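Local coordinates for protein tryptophanyl-tRNA synthetase (Cryptosporidium parvum Iowa II, PDB 3HV0) that probably catalyses the ATP-dependent attachment of L-tryptophan to tRNA(Trp), the charging step that supplies tryptophan for protein synthesis, at residues 80-88 with 131-142; 107-117 with 147-158. All blocks are in the same frame, centred on the assembly; numbering follows the deposited sequence.

How the interactions relate
Both interactions are largely buried and belong to the catalytic domain of a class I synthetase. They share one sheet, because strands 76-81 and 110-114 are neighbours in it, and the backbone of R81 bonds to Q113 and T115. Interaction 1 packs the loop after strand 76-81 against helix 128-143, and E86 is its exposed residue. Interaction 2 is the parallel pairing of strands 110-114 and 152-156. Interaction 1 relies on side chains that bond to each other or to loop backbone. Interaction 2 is mostly a backbone ladder, with side-chain bonds gathered at its C-terminal end. Both touch the bound tryptophan.

Interaction 1 (80-88 with 131-142); sequences GRGPSSESL and THNYAYENMKDI. With TRP (tryptophan), chain C.
R81 meets N138 side-on. Its NE and NH2 both donate to one amide oxygen, with R81 NE 2.7 Å and R81 NH2 2.9 Å from N138 OD1. The oxygen lies in the guanidinium plane, but both donors approach it from the same face of the amide. R81 CG lies opposite its own backbone N (chi1 154°) and the chain bends at chi2, which turns the guanidinium to the helix. R81 NH2 also donates to S85 OG. N138 uses its other end on the loop backbone: N138 ND2 bonds S85 O at 3.1 Å, in the carbonyl plane and on a lone pair. L88 CD1 packs against the same amide. This loop follows strand 76-81 of the Rossmann fold and runs directly into HVGH, the HIGH signature of class I synthetases. G80 and G82 lie along the bound tryptophan, with G80 CA 3.4 Å from TRP CD2. Further along the loop, P83 rests on the helix, its CB 3.9 Å from Y134 CB and its CG 4.0 Å from A135 CB. The S85-E86 backbone crosses one face of the Y134 ring, and P83 O lies at the ring edge. At the far end, L88 N donates to D141 OD1 at 3.2 Å, from above the carboxylate plane. Outside the two segments, R366 forms salt bridges with E137 OE1 and D141 OD2.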
loop_
_atom_site.group_PDB
_atom_site.type_symbol
_atom_site.label_atom_id
_atom_site.label_comp_id
_atom_site.label_asym_id
_atom_site.label_seq_id
_atom_site.Cartn_x
_atom_site.Cartn_y
_atom_site.Cartn_z
ATOM N N GLY A 80 -13.441 -13.289 -1.049
ATOM C CA GLY A 80 -12.157 -13.181 -1.778
ATOM C C GLY A 80 -11.493 -14.487 -2.123
ATOM O O GLY A 80 -12.002 -15.549 -1.796
ATOM N N ARG A 81 -10.349 -14.377 -2.810
ATOM C CA ARG A 81 -9.608 -15.505 -3.337
ATOM C C ARG A 81 -8.108 -15.125 -3.510
ATOM O O ARG A 81 -7.776 -14.065 -3.997
ATOM C CB ARG A 81 -10.278 -15.940 -4.639
ATOM C CG ARG A 81 -9.411 -16.651 -5.657
ATOM C CD ARG A 81 -8.906 -18.016 -5.189
ATOM N NE ARG A 81 -8.027 -18.627 -6.178
ATOM C CZ ARG A 81 -7.315 -19.726 -5.980
ATOM N NH1 ARG A 81 -7.367 -20.358 -4.822
ATOM N NH2 ARG A 81 -6.535 -20.192 -6.948
ATOM N N GLY A 82 -7.209 -15.997 -3.082
ATOM C CA GLY A 82 -5.777 -15.782 -3.274
ATOM C C GLY A 82 -5.255 -16.604 -4.436
ATOM O O GLY A 82 -5.189 -17.817 -4.323
ATOM N N PRO A 83 -4.902 -15.963 -5.566
ATOM C CA PRO A 83 -4.453 -16.671 -6.753
ATOM C C PRO A 83 -3.037 -17.261 -6.660
ATOM O O PRO A 83 -2.097 -16.691 -7.204
ATOM C CB PRO A 83 -4.493 -15.584 -7.830
ATOM C CG PRO A 83 -4.277 -14.356 -7.122
ATOM C CD PRO A 83 -4.903 -14.508 -5.787
ATOM N N SER A 84 -2.897 -18.406 -5.997
ATOM C CA SER A 84 -1.632 -19.141 -5.959
ATOM C C SER A 84 -1.565 -20.242 -7.004
ATOM O O SER A 84 -0.531 -20.889 -7.167
ATOM C CB SER A 84 -1.439 -19.747 -4.578
ATOM O OG SER A 84 -2.691 -20.065 -4.011
ATOM N N SER A 85 -2.678 -20.482 -7.693
ATOM C CA SER A 85 -2.748 -21.501 -8.747
ATOM C C SER A 85 -3.632 -20.963 -9.850
ATOM O O SER A 85 -4.486 -20.112 -9.610
ATOM C CB SER A 85 -3.332 -22.813 -8.206
ATOM O OG SER A 85 -4.722 -22.692 -7.927
ATOM N N GLU A 86 -3.428 -21.475 -11.055
ATOM C CA GLU A 86 -4.147 -20.990 -12.226
ATOM C C GLU A 86 -5.627 -21.355 -12.183
ATOM O O GLU A 86 -6.458 -20.606 -12.713
ATOM C CB GLU A 86 -3.520 -21.503 -13.516
ATOM C CG GLU A 86 -3.834 -20.602 -14.702
ATOM C CD GLU A 86 -3.221 -21.079 -15.998
ATOM O OE1 GLU A 86 -1.998 -20.866 -16.189
ATOM O OE2 GLU A 86 -3.980 -21.640 -16.831
ATOM N N SER A 87 -5.954 -22.483 -11.546
ATOM C CA SER A 87 -7.344 -22.897 -11.383
ATOM C C SER A 87 -7.753 -23.036 -9.913
ATOM O O SER A 87 -6.946 -23.323 -9.041
ATOM C CB SER A 87 -7.582 -24.211 -12.115
ATOM O OG SER A 87 -8.970 -24.492 -12.149
ATOM N N LEU A 88 -9.025 -22.806 -9.642
ATOM C CA LEU A 88 -9.563 -22.960 -8.294
ATOM C C LEU A 88 -9.738 -24.440 -7.971
ATOM O O LEU A 88 -10.123 -25.219 -8.848
ATOM C CB LEU A 88 -10.904 -22.231 -8.164
ATOM C CG LEU A 88 -10.808 -20.769 -7.668
ATOM C CD1 LEU A 88 -9.804 -19.926 -8.472
ATOM C CD2 LEU A 88 -12.185 -20.115 -7.657
ATOM N N THR A 131 1.088 -14.153 -10.510
ATOM C CA THR A 131 -0.031 -13.916 -9.627
ATOM C C THR A 131 -1.117 -13.083 -10.290
ATOM O O THR A 131 -2.309 -13.256 -10.021
ATOM C CB THR A 131 0.414 -13.189 -8.341
ATOM O OG1 THR A 131 1.589 -13.804 -7.824
ATOM C CG2 THR A 131 -0.625 -13.367 -7.313
ATOM N N HIS A 132 -0.691 -12.176 -11.157
ATOM C CA HIS A 132 -1.622 -11.303 -11.845
ATOM C C HIS A 132 -2.374 -12.118 -12.877
ATOM O O HIS A 132 -3.602 -12.043 -12.918
ATOM C CB HIS A 132 -0.877 -10.127 -12.479
ATOM C CG HIS A 132 -1.775 -9.094 -13.073
ATOM N ND1 HIS A 132 -2.618 -8.317 -12.310
ATOM C CD2 HIS A 132 -1.972 -8.716 -14.361
ATOM C CE1 HIS A 132 -3.301 -7.507 -13.101
ATOM N NE2 HIS A 132 -2.926 -7.727 -14.351
ATOM N N ASN A 133 -1.646 -12.909 -13.684
ATOM C CA ASN A 133 -2.274 -13.824 -14.654
ATOM C C ASN A 133 -3.180 -14.871 -13.999
ATOM O O ASN A 133 -4.290 -15.155 -14.504
ATOM C CB ASN A 133 -1.227 -14.534 -15.505
ATOM C CG ASN A 133 -0.408 -13.574 -16.362
ATOM O OD1 ASN A 133 -0.828 -12.444 -16.645
ATOM N ND2 ASN A 133 0.772 -14.022 -16.778
ATOM N N TYR A 134 -2.704 -15.449 -12.888
ATOM C CA TYR A 134 -3.458 -16.456 -12.169
ATOM C C TYR A 134 -4.740 -15.821 -11.641
ATOM O O TYR A 134 -5.771 -16.485 -11.529
ATOM C CB TYR A 134 -2.695 -16.978 -10.969
ATOM C CG TYR A 134 -1.543 -17.920 -11.192
ATOM C CD1 TYR A 134 -1.178 -18.372 -12.459
ATOM C CD2 TYR A 134 -0.808 -18.370 -10.097
ATOM C CE1 TYR A 134 -0.090 -19.239 -12.626
ATOM C CE2 TYR A 134 0.277 -19.224 -10.246
ATOM C CZ TYR A 134 0.628 -19.666 -11.508
ATOM O OH TYR A 134 1.699 -20.519 -11.634
ATOM N N ALA A 135 -4.642 -14.544 -11.262
ATOM C CA ALA A 135 -5.801 -13.769 -10.853
ATOM C C ALA A 135 -6.850 -13.711 -11.951
ATOM O O ALA A 135 -8.026 -13.944 -11.687
ATOM C CB ALA A 135 -5.398 -12.376 -10.464
ATOM N N TYR A 136 -6.433 -13.413 -13.176
ATOM C CA TYR A 136 -7.408 -13.234 -14.257
ATOM C C TYR A 136 -8.067 -14.539 -14.680
ATOM O O TYR A 136 -9.257 -14.555 -14.985
ATOM C CB TYR A 136 -6.849 -12.426 -15.440
ATOM C CG TYR A 136 -7.230 -10.971 -15.268
ATOM C CD1 TYR A 136 -8.205 -10.366 -16.061
ATOM C CD2 TYR A 136 -6.674 -10.220 -14.236
ATOM C CE1 TYR A 136 -8.575 -9.018 -15.844
ATOM C CE2 TYR A 136 -7.023 -8.889 -14.021
ATOM C CZ TYR A 136 -7.970 -8.299 -14.815
ATOM O OH TYR A 136 -8.277 -6.985 -14.546
ATOM N N GLU A 137 -7.314 -15.630 -14.662
ATOM C CA GLU A 137 -7.906 -16.929 -14.954
ATOM C C GLU A 137 -8.868 -17.314 -13.851
ATOM O O GLU A 137 -9.981 -17.779 -14.116
ATOM C CB GLU A 137 -6.832 -17.998 -15.113
ATOM C CG GLU A 137 -5.930 -17.793 -16.315
ATOM C CD GLU A 137 -6.684 -17.831 -17.620
ATOM O OE1 GLU A 137 -7.720 -18.508 -17.691
ATOM O OE2 GLU A 137 -6.234 -17.180 -18.582
ATOM N N ASN A 138 -8.433 -17.109 -12.612
ATOM C CA ASN A 138 -9.297 -17.314 -11.434
ATOM C C ASN A 138 -10.636 -16.571 -11.516
ATOM O O ASN A 138 -11.655 -17.129 -11.125
ATOM C CB ASN A 138 -8.565 -16.917 -10.160
ATOM C CG ASN A 138 -7.529 -17.954 -9.717
ATOM O OD1 ASN A 138 -7.086 -17.919 -8.577
ATOM N ND2 ASN A 138 -7.139 -18.879 -10.611
ATOM N N MET A 139 -10.637 -15.337 -12.032
ATOM C CA MET A 139 -11.883 -14.576 -12.233
ATOM C C MET A 139 -12.880 -15.312 -13.103
ATOM O O MET A 139 -14.081 -15.272 -12.831
ATOM C CB MET A 139 -11.636 -13.222 -12.906
ATOM C CG MET A 139 -10.861 -12.244 -12.076
ATOM S SD MET A 139 -10.954 -10.546 -12.669
ATOM C CE MET A 139 -12.638 -10.534 -13.297
ATOM N N LYS A 140 -12.381 -15.951 -14.157
ATOM C CA LYS A 140 -13.218 -16.742 -15.048
ATOM C C LYS A 140 -13.915 -17.883 -14.298
ATOM O O LYS A 140 -15.119 -18.132 -14.486
ATOM C CB LYS A 140 -12.395 -17.320 -16.214
ATOM C CG LYS A 140 -11.791 -16.286 -17.145
ATOM C CD LYS A 140 -10.846 -16.918 -18.161
ATOM C CE LYS A 140 -10.643 -15.979 -19.352
ATOM N NZ LYS A 140 -9.620 -16.451 -20.332
ATOM N N ASP A 141 -13.156 -18.590 -13.470
ATOM C CA ASP A 141 -13.739 -19.630 -12.632
ATOM C C ASP A 141 -14.759 -19.009 -11.689
ATOM O O ASP A 141 -15.777 -19.609 -11.388
ATOM C CB ASP A 141 -12.677 -20.308 -11.765
ATOM C CG ASP A 141 -11.613 -21.030 -12.558
ATOM O OD1 ASP A 141 -10.494 -21.191 -12.012
ATOM O OD2 ASP A 141 -11.882 -21.454 -13.696
ATOM N N ILE A 142 -14.449 -17.816 -11.179
ATOM C CA ILE A 142 -15.341 -17.164 -10.225
ATOM C C ILE A 142 -16.636 -16.765 -10.926
ATOM O O ILE A 142 -17.723 -17.075 -10.431
ATOM C CB ILE A 142 -14.670 -15.983 -9.509
ATOM C CG1 ILE A 142 -13.639 -16.523 -8.517
ATOM C CG2 ILE A 142 -15.708 -15.120 -8.767
ATOM C CD1 ILE A 142 -12.705 -15.496 -7.945
HETATM N N TRP C . -6.452 -14.189 1.482
HETATM C CA TRP C . -7.628 -15.037 1.125
HETATM C C TRP C . -7.159 -16.422 0.705
HETATM O O TRP C . -5.984 -16.599 0.335
HETATM C CB TRP C . -8.495 -14.399 0.021
HETATM C CG TRP C . -9.488 -13.383 0.535
HETATM C CD1 TRP C . -9.403 -12.016 0.428
HETATM C CD2 TRP C . -10.723 -13.646 1.219
HETATM N NE1 TRP C . -10.498 -11.427 0.999
HETATM C CE2 TRP C . -11.317 -12.401 1.504
HETATM C CE3 TRP C . -11.380 -14.807 1.616
HETATM C CZ2 TRP C . -12.537 -12.287 2.167
HETATM C CZ3 TRP C . -12.589 -14.691 2.278
HETATM C CH2 TRP C . -13.150 -13.434 2.557
HETATM O OXT TRP C . -7.964 -17.371 0.750
#

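Interaction 2 (107-117 with 147-158); sequences KVPLVIQLTDD and FDPELTFIFTNL. With TRP (tryptophan), chain C.
V108 O meets L151 CD1, 3.7 Å away, where the two segments come together. L110 N donates to L151 O at 2.7 Å, and L110 O receives F153 N. L110 CD2 packs on F147 CD2 at 3.5 Å. The parallel ladder continues through I112, whose CD1 lies over a face of the F147 ring. I112 and I154 run side by side on the same face of the sheet. On the other face, Q113 CA sits over the F155 ring in a CH-pi contact. The Q113 chain is extended through CD (chi1 176°), and Q113 NE2 reaches N157 OD1 at 2.6 Å, on a lone pair. The two amides are nearly perpendicular. Q113 OE1 lies 3.4 Å from TRP NE1; it accepts a hydrogen bond from Y78 OH. L114 N meets F155 O at 2.8 Å. D116 OD1 receives L158 N. D117 OD1 takes N157 ND2 at 2.7 Å in a nearly straight bond (177°), while D117 OD2 bonds Y165 of the second subunit. Strand 76-81 flanks 110-114 on its other side, helices 93-106 and 128-143 cover the L110-I112 face, and helix 192-202 packs on T115, D117 and N157.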
loop_
_atom_site.group_PDB
_atom_site.type_symbol
_atom_site.label_atom_id
_atom_site.label_comp_id
_atom_site.label_asym_id
_atom_site.label_seq_id
_atom_site.Cartn_x
_atom_site.Cartn_y
_atom_site.Cartn_z
ATOM N N LYS A 107 -30.533 -10.490 -2.867
ATOM C CA LYS A 107 -30.510 -9.583 -4.019
ATOM C C LYS A 107 -29.623 -8.359 -3.716
ATOM O O LYS A 107 -29.992 -7.224 -3.985
ATOM C CB LYS A 107 -31.939 -9.165 -4.385
ATOM C CG LYS A 107 -32.257 -9.222 -5.883
ATOM C CD LYS A 107 -32.894 -7.916 -6.440
ATOM C CE LYS A 107 -34.434 -7.986 -6.606
ATOM N NZ LYS A 107 -35.185 -7.342 -5.490
ATOM N N VAL A 108 -28.446 -8.588 -3.147
ATOM C CA VAL A 108 -27.615 -7.476 -2.717
ATOM C C VAL A 108 -26.366 -7.397 -3.560
ATOM O O VAL A 108 -26.044 -8.354 -4.236
ATOM C CB VAL A 108 -27.238 -7.606 -1.243
ATOM C CG1 VAL A 108 -28.509 -7.464 -0.363
ATOM C CG2 VAL A 108 -26.460 -8.922 -0.991
ATOM N N PRO A 109 -25.680 -6.240 -3.553
ATOM C CA PRO A 109 -24.400 -6.107 -4.263
ATOM C C PRO A 109 -23.355 -6.978 -3.660
ATOM O O PRO A 109 -23.437 -7.244 -2.468
ATOM C CB PRO A 109 -24.011 -4.638 -4.058
ATOM C CG PRO A 109 -25.271 -3.940 -3.782
ATOM C CD PRO A 109 -26.173 -4.933 -3.082
ATOM N N LEU A 110 -22.380 -7.393 -4.474
ATOM C CA LEU A 110 -21.246 -8.217 -4.030
ATOM C C LEU A 110 -19.949 -7.630 -4.536
ATOM O O LEU A 110 -19.903 -7.047 -5.612
ATOM C CB LEU A 110 -21.391 -9.665 -4.548
ATOM C CG LEU A 110 -20.174 -10.612 -4.551
ATOM C CD1 LEU A 110 -19.806 -11.011 -3.155
ATOM C CD2 LEU A 110 -20.495 -11.836 -5.402
ATOM N N VAL A 111 -18.896 -7.848 -3.760
ATOM C CA VAL A 111 -17.583 -7.275 -3.975
ATOM C C VAL A 111 -16.566 -8.412 -3.760
ATOM O O VAL A 111 -16.669 -9.081 -2.759
ATOM C CB VAL A 111 -17.401 -6.113 -2.950
ATOM C CG1 VAL A 111 -16.070 -6.208 -2.223
ATOM C CG2 VAL A 111 -17.632 -4.740 -3.626
ATOM N N ILE A 112 -15.652 -8.673 -4.710
ATOM C CA ILE A 112 -14.755 -9.830 -4.670
ATOM C C ILE A 112 -13.259 -9.432 -4.914
ATOM O O ILE A 112 -12.929 -8.880 -5.954
ATOM C CB ILE A 112 -15.156 -10.877 -5.716
ATOM C CG1 ILE A 112 -16.636 -11.294 -5.554
ATOM C CG2 ILE A 112 -14.313 -12.099 -5.601
ATOM C CD1 ILE A 112 -17.132 -12.333 -6.553
ATOM N N GLN A 113 -12.367 -9.763 -3.975
ATOM C CA GLN A 113 -10.970 -9.329 -4.025
ATOM C C GLN A 113 -10.008 -10.454 -4.438
ATOM O O GLN A 113 -9.919 -11.495 -3.770
ATOM C CB GLN A 113 -10.543 -8.790 -2.652
ATOM C CG GLN A 113 -9.068 -8.397 -2.562
ATOM C CD GLN A 113 -8.644 -7.953 -1.152
ATOM O OE1 GLN A 113 -8.854 -8.673 -0.184
ATOM N NE2 GLN A 113 -8.051 -6.769 -1.045
ATOM N N LEU A 114 -9.312 -10.272 -5.548
ATOM C CA LEU A 114 -8.295 -11.227 -5.910
ATOM C C LEU A 114 -6.952 -10.709 -5.392
ATOM O O LEU A 114 -6.472 -9.682 -5.829
ATOM C CB LEU A 114 -8.319 -11.472 -7.406
ATOM C CG LEU A 114 -9.519 -12.391 -7.692
ATOM C CD1 LEU A 114 -10.467 -11.838 -8.752
ATOM C CD2 LEU A 114 -9.016 -13.787 -8.003
ATOM N N THR A 115 -6.371 -11.416 -4.435
ATOM C CA THR A 115 -5.224 -10.909 -3.708
ATOM C C THR A 115 -3.897 -11.248 -4.370
ATOM O O THR A 115 -3.059 -11.931 -3.773
ATOM C CB THR A 115 -5.222 -11.392 -2.222
ATOM O OG1 THR A 115 -4.962 -12.802 -2.127
ATOM C CG2 THR A 115 -6.536 -11.107 -1.597
ATOM N N ASP A 116 -3.659 -10.733 -5.574
ATOM C CA ASP A 116 -2.363 -11.018 -6.246
ATOM C C ASP A 116 -1.141 -10.478 -5.479
ATOM O O ASP A 116 -0.068 -11.033 -5.596
ATOM C CB ASP A 116 -2.329 -10.556 -7.704
ATOM C CG ASP A 116 -3.023 -9.240 -7.911
ATOM O OD1 ASP A 116 -2.635 -8.225 -7.333
ATOM O OD2 ASP A 116 -3.992 -9.179 -8.650
ATOM N N ASP A 117 -1.317 -9.401 -4.715
ATOM C CA ASP A 117 -0.301 -8.894 -3.803
ATOM C C ASP A 117 0.068 -9.868 -2.678
ATOM O O ASP A 117 1.249 -10.095 -2.431
ATOM C CB ASP A 117 -0.721 -7.533 -3.221
ATOM C CG ASP A 117 -2.143 -7.531 -2.649
ATOM O OD1 ASP A 117 -2.781 -8.596 -2.640
ATOM O OD2 ASP A 117 -2.613 -6.459 -2.213
ATOM N N PHE A 147 -22.665 -15.530 -10.996
ATOM C CA PHE A 147 -22.934 -14.250 -10.351
ATOM C C PHE A 147 -23.530 -13.277 -11.357
ATOM O O PHE A 147 -23.249 -13.366 -12.549
ATOM C CB PHE A 147 -21.667 -13.638 -9.783
ATOM C CG PHE A 147 -21.064 -14.420 -8.658
ATOM C CD1 PHE A 147 -19.864 -15.102 -8.831
ATOM C CD2 PHE A 147 -21.676 -14.459 -7.421
ATOM C CE1 PHE A 147 -19.296 -15.829 -7.785
ATOM C CE2 PHE A 147 -21.120 -15.182 -6.373
ATOM C CZ PHE A 147 -19.911 -15.869 -6.564
ATOM N N ASP A 148 -24.342 -12.345 -10.858
ATOM C CA ASP A 148 -24.966 -11.314 -11.697
ATOM C C ASP A 148 -23.988 -10.151 -11.817
ATOM O O ASP A 148 -23.586 -9.603 -10.800
ATOM C CB ASP A 148 -26.287 -10.857 -11.061
ATOM C CG ASP A 148 -27.102 -9.932 -11.950
ATOM O OD1 ASP A 148 -26.554 -9.321 -12.905
ATOM O OD2 ASP A 148 -28.322 -9.809 -11.679
ATOM N N PRO A 149 -23.608 -9.771 -13.056
ATOM C CA PRO A 149 -22.685 -8.651 -13.264
ATOM C C PRO A 149 -23.257 -7.291 -12.873
ATOM O O PRO A 149 -22.495 -6.386 -12.537
ATOM C CB PRO A 149 -22.397 -8.703 -14.767
ATOM C CG PRO A 149 -23.523 -9.386 -15.337
ATOM C CD PRO A 149 -23.953 -10.406 -14.339
ATOM N N GLU A 150 -24.577 -7.155 -12.906
ATOM C CA GLU A 150 -25.227 -5.934 -12.439
ATOM C C GLU A 150 -25.158 -5.786 -10.914
ATOM O O GLU A 150 -25.384 -4.694 -10.392
ATOM C CB GLU A 150 -26.680 -5.880 -12.918
ATOM C CG GLU A 150 -26.805 -5.548 -14.412
ATOM C CD GLU A 150 -28.129 -6.014 -15.021
ATOM O OE1 GLU A 150 -28.574 -7.142 -14.695
ATOM O OE2 GLU A 150 -28.726 -5.261 -15.833
ATOM N N LEU A 151 -24.837 -6.870 -10.207
ATOM C CA LEU A 151 -24.722 -6.837 -8.749
ATOM C C LEU A 151 -23.343 -7.187 -8.232
ATOM O O LEU A 151 -23.139 -7.207 -7.016
ATOM C CB LEU A 151 -25.747 -7.788 -8.115
ATOM C CG LEU A 151 -27.179 -7.254 -7.998
ATOM C CD1 LEU A 151 -28.053 -8.335 -7.388
ATOM C CD2 LEU A 151 -27.232 -5.949 -7.172
ATOM N N THR A 152 -22.383 -7.448 -9.119
ATOM C CA THR A 152 -21.086 -7.956 -8.681
ATOM C C THR A 152 -19.936 -7.131 -9.207
ATOM O O THR A 152 -19.878 -6.863 -10.409
ATOM C CB THR A 152 -20.856 -9.405 -9.164
ATOM O OG1 THR A 152 -21.960 -10.216 -8.777
ATOM C CG2 THR A 152 -19.558 -9.984 -8.579
ATOM N N PHE A 153 -19.005 -6.784 -8.309
ATOM C CA PHE A 153 -17.793 -6.067 -8.664
ATOM C C PHE A 153 -16.580 -6.888 -8.255
ATOM O O PHE A 153 -16.352 -7.145 -7.080
ATOM C CB PHE A 153 -17.769 -4.664 -8.021
ATOM C CG PHE A 153 -16.451 -3.963 -8.166
ATOM C CD1 PHE A 153 -15.910 -3.750 -9.414
ATOM C CD2 PHE A 153 -15.724 -3.560 -7.054
ATOM C CE1 PHE A 153 -14.673 -3.136 -9.556
ATOM C CE2 PHE A 153 -14.484 -2.929 -7.197
ATOM C CZ PHE A 153 -13.970 -2.717 -8.455
ATOM N N ILE A 154 -15.795 -7.311 -9.237
ATOM C CA ILE A 154 -14.605 -8.119 -8.989
ATOM C C ILE A 154 -13.387 -7.257 -9.309
ATOM O O ILE A 154 -13.460 -6.395 -10.191
ATOM C CB ILE A 154 -14.605 -9.398 -9.854
ATOM C CG1 ILE A 154 -15.989 -10.077 -9.775
ATOM C CG2 ILE A 154 -13.445 -10.346 -9.445
ATOM C CD1 ILE A 154 -16.114 -11.435 -10.504
ATOM N N PHE A 155 -12.287 -7.476 -8.583
ATOM C CA PHE A 155 -11.094 -6.683 -8.770
ATOM C C PHE A 155 -9.842 -7.351 -8.197
ATOM O O PHE A 155 -9.910 -8.133 -7.231
ATOM C CB PHE A 155 -11.273 -5.309 -8.099
ATOM C CG PHE A 155 -11.423 -5.371 -6.598
ATOM C CD1 PHE A 155 -12.675 -5.516 -6.013
ATOM C CD2 PHE A 155 -10.302 -5.284 -5.770
ATOM C CE1 PHE A 155 -12.806 -5.572 -4.642
ATOM C CE2 PHE A 155 -10.427 -5.351 -4.407
ATOM C CZ PHE A 155 -11.686 -5.498 -3.838
ATOM N N THR A 156 -8.693 -7.022 -8.782
ATOM C CA THR A 156 -7.418 -7.433 -8.215
ATOM C C THR A 156 -6.839 -6.293 -7.389
ATOM O O THR A 156 -7.045 -5.123 -7.707
ATOM C CB THR A 156 -6.379 -7.813 -9.297
ATOM O OG1 THR A 156 -5.759 -6.631 -9.844
ATOM C CG2 THR A 156 -7.004 -8.681 -10.390
ATOM N N ASN A 157 -6.081 -6.625 -6.353
ATOM C CA ASN A 157 -5.451 -5.598 -5.553
ATOM C C ASN A 157 -4.478 -4.742 -6.375
ATOM O O ASN A 157 -4.385 -3.550 -6.161
ATOM C CB ASN A 157 -4.751 -6.194 -4.336
ATOM C CG ASN A 157 -5.699 -6.572 -3.238
ATOM O OD1 ASN A 157 -6.814 -6.079 -3.171
ATOM N ND2 ASN A 157 -5.266 -7.465 -2.372
ATOM N N LEU A 158 -3.775 -5.323 -7.329
ATOM C CA LEU A 158 -2.850 -4.513 -8.119
ATOM C C LEU A 158 -3.586 -3.427 -8.913
ATOM O O LEU A 158 -3.011 -2.391 -9.249
ATOM C CB LEU A 158 -1.971 -5.377 -9.040
ATOM C CG LEU A 158 -0.738 -6.027 -8.368
ATOM C CD1 LEU A 158 0.316 -6.448 -9.391
ATOM C CD2 LEU A 158 -0.070 -5.110 -7.404
HETATM N N TRP C . -6.452 -14.189 1.482
HETATM C CA TRP C . -7.628 -15.037 1.125
HETATM C C TRP C . -7.159 -16.422 0.705
HETATM O O TRP C . -5.984 -16.599 0.335
HETATM C CB TRP C . -8.495 -14.399 0.021
HETATM C CG TRP C . -9.488 -13.383 0.535
HETATM C CD1 TRP C . -9.403 -12.016 0.428
HETATM C CD2 TRP C . -10.723 -13.646 1.219
HETATM N NE1 TRP C . -10.498 -11.427 0.999
HETATM C CE2 TRP C . -11.317 -12.401 1.504
HETATM C CE3 TRP C . -11.380 -14.807 1.616
HETATM C CZ2 TRP C . -12.537 -12.287 2.167
HETATM C CZ3 TRP C . -12.589 -14.691 2.278
HETATM C CH2 TRP C . -13.150 -13.434 2.557
HETATM O OXT TRP C . -7.964 -17.371 0.750
#